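Local coordinates for protein Methylcobalamin\: coenzyme M methyltransferase (Methanosarcina mazei, PDB 4AY7) that transfers the methyl group of a methylated corrinoid to coenzyme M in methanogenesis, using zinc as its cofactor, at residues A[227-232]-A[255-260]. Numbering follows the deposited sequence.
Sequences FLKSRL and LSDMAD
A salt-bridge network of Lys-229, Asp-257 and Asp-260 ties together two neighbouring outer helices of the TIM barrel, 221-238 and 252-259, which flank strand 242-246 in the chain. The contact lies at the protein surface, away from the zinc site. Lys-229 carries CG anti to its own N (chi1 -172°) and stays extended beyond it, a shape that takes the ammonium across to Asp-257 and Asp-260. NZ donates a hydrogen bond to OD2 of Asp-260, 3.2 Å away. It meets that oxygen on the anti side of the carboxylate, 16° out of its plane. The second link is long: NZ of Lys-229 stands 3.7 Å from OD1 of Asp-257. Each acid has its stronger partner elsewhere, Arg-225, on helix 221-238, at OD2 of Asp-257 and Arg-285 at OD1 of Asp-260, so both carboxylates probably stay ionised. A methionine in place of Lys-229 would probably leave OD2 of Asp-260 without its ammonium partner, with Arg-225 to Asp-257 remaining as an ionic tie between the helices. Elsewhere on helix 221-238, Arg-231 reaches Glu-182 and Asp-186 of helix 178-202, while its NH1 donates to O of Phe-227, 2.8 Å away, in the same helix. The aliphatic part of the lysine also touches its partner, CE of Lys-229 lying 3.7 Å from CB of Asp-260.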
loop_
_atom_site.group_PDB
_atom_site.type_symbol
_atom_site.label_atom_id
_atom_site.label_comp_id
_atom_site.label_asym_id
_atom_site.label_seq_id
_atom_site.Cartn_x
_atom_site.Cartn_y
_atom_site.Cartn_z
ATOM N N PHE A 227 13.811 -13.353 9.883
ATOM C CA PHE A 227 12.680 -14.061 9.221
ATOM C C PHE A 227 11.893 -13.350 8.130
ATOM O O PHE A 227 11.406 -13.999 7.188
ATOM C CB PHE A 227 11.622 -14.509 10.235
ATOM C CG PHE A 227 12.166 -15.298 11.394
ATOM C CD1 PHE A 227 12.604 -16.576 11.220
ATOM C CD2 PHE A 227 12.208 -14.733 12.670
ATOM C CE1 PHE A 227 13.103 -17.281 12.301
ATOM C CE2 PHE A 227 12.731 -15.417 13.743
ATOM C CZ PHE A 227 13.164 -16.687 13.567
ATOM N N LEU A 228 11.759 -12.029 8.256
ATOM C CA LEU A 228 10.815 -11.264 7.412
ATOM C C LEU A 228 11.458 -10.802 6.138
ATOM O O LEU A 228 10.864 -10.921 5.072
ATOM C CB LEU A 228 10.234 -10.142 8.227
ATOM C CG LEU A 228 9.619 -10.506 9.593
ATOM C CD1 LEU A 228 8.925 -9.268 10.240
ATOM C CD2 LEU A 228 8.665 -11.745 9.507
ATOM N N LYS A 229 12.696 -10.303 6.218
ATOM C CA LYS A 229 13.398 -9.731 5.074
ATOM C C LYS A 229 13.423 -10.696 3.883
ATOM O O LYS A 229 13.133 -10.290 2.760
ATOM C CB LYS A 229 14.829 -9.378 5.497
ATOM C CG LYS A 229 15.607 -8.605 4.482
ATOM C CD LYS A 229 16.883 -8.073 5.147
ATOM C CE LYS A 229 17.955 -7.784 4.146
ATOM N NZ LYS A 229 19.002 -6.812 4.668
ATOM N N SER A 230 13.739 -11.965 4.146
ATOM C CA SER A 230 13.831 -12.939 3.048
ATOM C C SER A 230 12.544 -13.162 2.296
ATOM O O SER A 230 12.585 -13.328 1.050
ATOM C CB SER A 230 14.451 -14.302 3.478
ATOM O OG SER A 230 13.584 -14.909 4.422
ATOM N N ARG A 231 11.397 -13.095 3.000
ATOM C CA ARG A 231 10.164 -13.231 2.313
ATOM C C ARG A 231 9.827 -12.013 1.514
ATOM O O ARG A 231 9.321 -12.117 0.396
ATOM C CB ARG A 231 8.995 -13.640 3.271
ATOM C CG ARG A 231 9.021 -15.104 3.716
ATOM C CD ARG A 231 9.976 -15.405 4.885
ATOM N NE ARG A 231 10.103 -16.845 5.095
ATOM C CZ ARG A 231 10.896 -17.436 5.971
ATOM N NH1 ARG A 231 11.704 -16.760 6.758
ATOM N NH2 ARG A 231 10.951 -18.777 5.969
ATOM N N LEU A 232 10.042 -10.841 2.094
ATOM C CA LEU A 232 9.823 -9.559 1.327
ATOM C C LEU A 232 10.711 -9.490 0.072
ATOM O O LEU A 232 10.199 -9.166 -1.009
ATOM C CB LEU A 232 10.075 -8.379 2.241
ATOM C CG LEU A 232 9.043 -8.231 3.353
ATOM C CD1 LEU A 232 9.493 -7.261 4.475
ATOM C CD2 LEU A 232 7.685 -7.773 2.790
ATOM N N LEU A 255 14.737 0.590 8.568
ATOM C CA LEU A 255 14.722 1.310 7.302
ATOM C C LEU A 255 15.813 0.853 6.354
ATOM O O LEU A 255 15.541 0.634 5.190
ATOM C CB LEU A 255 14.799 2.822 7.548
ATOM C CG LEU A 255 14.495 3.689 6.344
ATOM C CD1 LEU A 255 13.136 3.296 5.724
ATOM C CD2 LEU A 255 14.512 5.172 6.771
ATOM N N SER A 256 17.048 0.734 6.838
ATOM C CA SER A 256 18.168 0.290 5.982
ATOM C C SER A 256 17.975 -1.166 5.481
ATOM O O SER A 256 18.199 -1.451 4.327
ATOM C CB SER A 256 19.530 0.464 6.710
ATOM O OG SER A 256 20.589 0.177 5.836
ATOM N N ASP A 257 17.357 -1.998 6.304
ATOM C CA ASP A 257 17.012 -3.397 5.949
ATOM C C ASP A 257 15.878 -3.412 4.939
ATOM O O ASP A 257 15.938 -4.189 4.007
ATOM C CB ASP A 257 16.646 -4.187 7.184
ATOM C CG ASP A 257 17.756 -4.240 8.194
ATOM O OD1 ASP A 257 18.785 -4.802 7.820
ATOM O OD2 ASP A 257 17.605 -3.725 9.347
ATOM N N MET A 258 14.885 -2.530 5.084
ATOM C CA MET A 258 13.856 -2.393 4.072
ATOM C C MET A 258 14.428 -2.081 2.709
ATOM O O MET A 258 13.936 -2.552 1.691
ATOM C CB MET A 258 12.880 -1.283 4.490
ATOM C CG MET A 258 11.986 -1.657 5.710
ATOM S SD MET A 258 11.050 -0.273 6.380
ATOM C CE MET A 258 10.082 0.161 4.930
ATOM N N ALA A 259 15.481 -1.220 2.693
ATOM C CA ALA A 259 16.093 -0.780 1.473
ATOM C C ALA A 259 16.830 -1.891 0.769
ATOM O O ALA A 259 17.088 -1.763 -0.415
ATOM C CB ALA A 259 17.006 0.448 1.712
ATOM N N ASP A 260 17.171 -2.958 1.490
ATOM C CA ASP A 260 17.761 -4.175 0.901
ATOM C C ASP A 260 16.730 -5.233 0.412
ATOM O O ASP A 260 17.161 -6.323 0.004
ATOM C CB ASP A 260 18.654 -4.857 1.959
ATOM C CG ASP A 260 19.908 -4.097 2.297
ATOM O OD1 ASP A 260 20.464 -3.373 1.447
ATOM O OD2 ASP A 260 20.383 -4.228 3.451
#